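Local coordinates for heme-binding protein A / AI-2 binding protein A (Helicobacter pylori SS1, PDB 6OFQ) that serves as a periplasmic substrate-binding protein for an ABC transporter and binds peptide, as in its complex with the tetrapeptide STSA, at residues A[233-245]-A[521-533]. Sequence-based numbering, arbitrary orientation.
Sequences YWGPKAYLDKVVV and VSVNRFFKVYLEK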
# COMPACT_ATOMS: atom_id res chain seq x y z
N TYR A 233 16.67 16.62 11.01
CA TYR A 233 15.38 16.00 11.33
C TYR A 233 14.91 16.38 12.74
O TYR A 233 15.65 16.31 13.70
CB TYR A 233 15.55 14.46 11.19
CG TYR A 233 14.33 13.66 11.58
CD1 TYR A 233 13.09 13.85 10.94
CD2 TYR A 233 14.45 12.67 12.54
CE1 TYR A 233 12.01 13.06 11.34
CE2 TYR A 233 13.39 11.84 12.87
CZ TYR A 233 12.18 12.06 12.26
OH TYR A 233 11.15 11.23 12.73
N TRP A 234 13.60 16.63 12.84
CA TRP A 234 12.99 17.02 14.13
C TRP A 234 12.98 15.93 15.17
O TRP A 234 12.96 16.23 16.37
CB TRP A 234 11.57 17.56 13.96
CG TRP A 234 10.63 16.59 13.28
CD1 TRP A 234 10.38 16.50 11.95
CD2 TRP A 234 9.85 15.58 13.92
NE1 TRP A 234 9.51 15.46 11.73
CE2 TRP A 234 9.17 14.87 12.91
CE3 TRP A 234 9.75 15.15 15.25
CZ2 TRP A 234 8.33 13.79 13.21
CZ3 TRP A 234 8.89 14.08 15.54
CH2 TRP A 234 8.22 13.41 14.49
N GLY A 235 12.88 14.66 14.81
CA GLY A 235 12.82 13.51 15.68
C GLY A 235 14.17 12.95 16.03
O GLY A 235 15.20 13.55 15.70
N PRO A 236 14.13 11.73 16.58
CA PRO A 236 15.39 11.01 16.90
C PRO A 236 16.15 10.79 15.60
O PRO A 236 15.55 10.33 14.60
CB PRO A 236 14.97 9.68 17.48
CG PRO A 236 13.52 9.84 17.83
CD PRO A 236 12.95 10.92 16.94
N LYS A 237 17.41 11.19 15.55
CA LYS A 237 18.15 11.15 14.29
C LYS A 237 18.30 9.71 13.76
O LYS A 237 18.46 8.78 14.56
CB LYS A 237 19.51 11.86 14.45
CG LYS A 237 19.47 13.28 15.01
CD LYS A 237 18.79 14.22 14.06
CE LYS A 237 18.73 15.64 14.65
NZ LYS A 237 17.57 15.63 15.59
N ALA A 238 18.22 9.57 12.45
CA ALA A 238 18.46 8.27 11.86
C ALA A 238 19.85 7.77 12.24
O ALA A 238 20.82 8.55 12.36
CB ALA A 238 18.36 8.36 10.35
N TYR A 239 20.01 6.45 12.28
CA TYR A 239 21.32 5.89 12.51
C TYR A 239 22.22 5.88 11.30
O TYR A 239 23.43 6.14 11.37
CB TYR A 239 21.28 4.49 13.07
CG TYR A 239 20.55 4.29 14.39
CD1 TYR A 239 21.03 4.86 15.57
CD2 TYR A 239 19.46 3.46 14.49
CE1 TYR A 239 20.37 4.69 16.77
CE2 TYR A 239 18.83 3.24 15.68
CZ TYR A 239 19.30 3.82 16.84
OH TYR A 239 18.72 3.57 18.08
N LEU A 240 21.63 5.51 10.17
CA LEU A 240 22.38 5.37 8.94
C LEU A 240 22.72 6.69 8.29
O LEU A 240 21.92 7.65 8.30
CB LEU A 240 21.54 4.54 7.94
CG LEU A 240 21.37 3.09 8.35
CD1 LEU A 240 20.17 2.48 7.64
CD2 LEU A 240 22.63 2.24 8.07
N ASP A 241 23.86 6.79 7.61
CA ASP A 241 24.21 7.97 6.85
C ASP A 241 23.55 8.01 5.47
O ASP A 241 23.37 9.07 4.91
CB ASP A 241 25.75 8.02 6.60
CG ASP A 241 26.52 8.09 7.90
OD1 ASP A 241 26.12 8.90 8.75
OD2 ASP A 241 27.37 7.19 8.15
N LYS A 242 23.34 6.84 4.90
CA LYS A 242 22.92 6.73 3.52
C LYS A 242 22.12 5.44 3.33
O LYS A 242 22.44 4.42 3.90
CB LYS A 242 24.18 6.78 2.62
CG LYS A 242 23.98 6.57 1.15
CD LYS A 242 25.35 6.90 0.51
CE LYS A 242 25.55 6.30 -0.85
NZ LYS A 242 26.91 6.73 -1.32
N VAL A 243 21.12 5.48 2.45
CA VAL A 243 20.44 4.31 2.00
C VAL A 243 20.42 4.32 0.47
O VAL A 243 20.00 5.29 -0.15
CB VAL A 243 18.99 4.21 2.52
CG1 VAL A 243 18.32 2.93 2.01
CG2 VAL A 243 18.95 4.31 4.04
N VAL A 244 20.88 3.22 -0.11
CA VAL A 244 20.79 2.99 -1.55
C VAL A 244 19.64 2.00 -1.73
O VAL A 244 19.71 0.86 -1.26
CB VAL A 244 22.11 2.50 -2.14
CG1 VAL A 244 21.99 2.41 -3.64
CG2 VAL A 244 23.27 3.38 -1.79
N VAL A 245 18.62 2.42 -2.47
CA VAL A 245 17.47 1.59 -2.76
C VAL A 245 17.63 1.13 -4.20
O VAL A 245 17.42 1.93 -5.12
CB VAL A 245 16.14 2.36 -2.56
CG1 VAL A 245 14.93 1.47 -2.91
CG2 VAL A 245 16.03 2.86 -1.14
N VAL A 521 2.85 -1.15 10.26
CA VAL A 521 2.66 -0.53 8.93
C VAL A 521 3.83 0.42 8.65
O VAL A 521 4.60 0.86 9.51
CB VAL A 521 1.27 0.18 8.87
CG1 VAL A 521 0.13 -0.83 9.00
CG2 VAL A 521 1.19 1.28 9.92
N SER A 522 3.92 0.83 7.41
CA SER A 522 5.02 1.64 6.89
C SER A 522 6.37 1.04 7.31
O SER A 522 7.20 1.66 8.00
CB SER A 522 4.89 3.12 7.28
OG SER A 522 5.87 3.88 6.55
N VAL A 523 6.57 -0.21 6.92
CA VAL A 523 7.72 -0.95 7.40
C VAL A 523 9.07 -0.58 6.82
O VAL A 523 10.11 -0.96 7.34
CB VAL A 523 7.51 -2.50 7.28
CG1 VAL A 523 6.21 -2.92 7.94
CG2 VAL A 523 7.51 -2.91 5.82
N ASN A 524 9.03 0.07 5.66
CA ASN A 524 10.26 0.44 4.93
C ASN A 524 10.77 1.82 5.20
O ASN A 524 11.47 2.41 4.38
CB ASN A 524 10.12 0.14 3.44
CG ASN A 524 9.93 -1.36 3.21
OD1 ASN A 524 10.67 -2.17 3.76
ND2 ASN A 524 8.89 -1.72 2.46
N ARG A 525 10.42 2.35 6.37
CA ARG A 525 11.13 3.49 6.95
C ARG A 525 12.41 2.95 7.58
O ARG A 525 12.39 1.91 8.26
CB ARG A 525 10.28 4.12 8.04
CG ARG A 525 9.11 4.88 7.44
CD ARG A 525 8.15 5.38 8.49
NE ARG A 525 7.49 4.27 9.17
CZ ARG A 525 6.91 4.36 10.33
NH1 ARG A 525 6.96 5.47 11.03
NH2 ARG A 525 6.26 3.30 10.79
N PHE A 526 13.56 3.57 7.28
CA PHE A 526 14.86 3.06 7.70
C PHE A 526 15.45 3.79 8.88
O PHE A 526 16.57 3.51 9.24
CB PHE A 526 15.85 3.11 6.50
CG PHE A 526 15.37 2.33 5.32
CD1 PHE A 526 15.09 0.97 5.39
CD2 PHE A 526 15.15 2.97 4.12
CE1 PHE A 526 14.52 0.26 4.34
CE2 PHE A 526 14.66 2.25 3.03
CZ PHE A 526 14.36 0.90 3.13
N PHE A 527 14.77 4.76 9.49
CA PHE A 527 15.31 5.54 10.59
C PHE A 527 15.77 4.75 11.80
O PHE A 527 16.60 5.29 12.54
CB PHE A 527 14.45 6.76 10.93
CG PHE A 527 13.03 6.54 11.44
CD1 PHE A 527 12.25 5.39 11.29
CD2 PHE A 527 12.42 7.63 12.01
CE1 PHE A 527 10.92 5.32 11.73
CE2 PHE A 527 11.10 7.60 12.42
CZ PHE A 527 10.35 6.44 12.30
N LYS A 528 15.22 3.56 12.05
CA LYS A 528 15.60 2.74 13.23
C LYS A 528 16.58 1.65 12.86
O LYS A 528 17.03 0.90 13.70
CB LYS A 528 14.38 2.12 13.94
CG LYS A 528 13.24 3.08 14.17
CD LYS A 528 13.68 4.32 14.95
CE LYS A 528 12.50 5.27 15.17
NZ LYS A 528 12.89 6.51 15.86
N VAL A 529 16.95 1.55 11.57
CA VAL A 529 17.84 0.45 11.14
C VAL A 529 19.29 0.85 11.40
O VAL A 529 19.66 2.00 11.20
CB VAL A 529 17.64 0.15 9.63
CG1 VAL A 529 18.58 -0.95 9.15
CG2 VAL A 529 16.21 -0.33 9.47
N TYR A 530 20.11 -0.10 11.86
CA TYR A 530 21.52 0.24 12.07
C TYR A 530 22.32 -1.00 11.76
O TYR A 530 21.81 -2.12 11.58
CB TYR A 530 21.80 0.70 13.52
CG TYR A 530 21.52 -0.30 14.61
CD1 TYR A 530 20.23 -0.50 15.13
CD2 TYR A 530 22.50 -1.14 15.09
CE1 TYR A 530 19.97 -1.43 16.10
CE2 TYR A 530 22.24 -2.05 16.08
CZ TYR A 530 20.98 -2.19 16.64
OH TYR A 530 20.73 -3.10 17.67
N LEU A 531 23.63 -0.75 11.62
CA LEU A 531 24.57 -1.83 11.36
C LEU A 531 25.39 -2.14 12.60
O LEU A 531 25.93 -1.23 13.23
CB LEU A 531 25.49 -1.39 10.22
CG LEU A 531 24.81 -0.90 8.94
CD1 LEU A 531 25.86 -0.56 7.86
CD2 LEU A 531 23.76 -1.90 8.45
N GLU A 532 25.40 -3.42 12.95
CA GLU A 532 25.95 -3.82 14.23
C GLU A 532 27.45 -3.67 14.14
O GLU A 532 28.05 -4.04 13.14
CB GLU A 532 25.61 -5.26 14.55
CG GLU A 532 26.15 -5.44 15.96
CD GLU A 532 25.53 -6.64 16.61
OE1 GLU A 532 25.88 -7.74 16.11
OE2 GLU A 532 24.72 -6.38 17.53
N LYS A 533 28.04 -3.06 15.17
CA LYS A 533 29.51 -2.95 15.16
C LYS A 533 30.09 -3.33 16.52
O LYS A 533 31.12 -4.00 16.43
CB LYS A 533 30.00 -1.53 14.89
CG LYS A 533 29.40 -0.83 13.69
CD LYS A 533 29.28 0.63 14.05
CE LYS A 533 28.61 1.45 12.97
NZ LYS A 533 27.24 1.09 12.57
OXT LYS A 533 29.54 -2.95 17.58
O HOH W 1 14.94 7.72 14.28
O HOH W 2 17.26 6.33 15.02
O HOH W 3 18.90 4.54 10.40
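Phe527 O is approached by two waters and by Ala238: it can take a hydrogen bond from one water, a weak one from another, and it receives a CA-H···O contact from Ala238 CA. The first water, its oxygen 2.8 Å from Phe527 O, is also within bonding distance of Lys237 O and sits over the centre of one face of the Tyr239 ring. A second water accepts a hydrogen bond from Leu240 N and donates to Phe526 O and Val529 O, so the type I turn 526-529, already closed by Val529 N to Phe526 O, is tied to 233-245 without any direct hydrogen bond between the two segments. A third water accepts from Lys528 NZ and lies 2.7 Å from Pro236 O, to which it can donate, with Phe527 O a weak alternative. Lys528 bends at chi2 (-56°), which lays CE over the centre of the Phe527 ring and carries NZ up against Pro236.

Much of the remaining contact is between apolar side chains and aromatic rings. Tyr530 turns its ring edge to the face of Tyr239, centroids 5.5 Å apart and planes at 72°, the two side chains running the same way, while Val529 O and Lys528 O meet Tyr239 at its rim. The Tyr239 hydroxyl is held by Glu25 and Arg28. Leu240 splits its methyls, CD1 against Val529 and CD2 3.9 Å from Leu531 CG. Further along, both methyls of Val243 meet Phe526, Val243 CG1 lying 3.8 Å from Phe526 CD2; the side chains of Leu33 and Phe214 also touch Phe526. At the other end, Tyr233 OH comes to the edge of Phe527, 3.6 Å from Phe527 CE2.

In this type II periplasmic binding protein, the C-terminal tail thus packs across the loop 233-241 and the start of strand 242-247, the middle strand of a five-stranded mixed sheet, and its strand 530-531, which itself packs on Tyr239 and Leu240, pairs with strand 513-514 in a two-stranded antiparallel sheet.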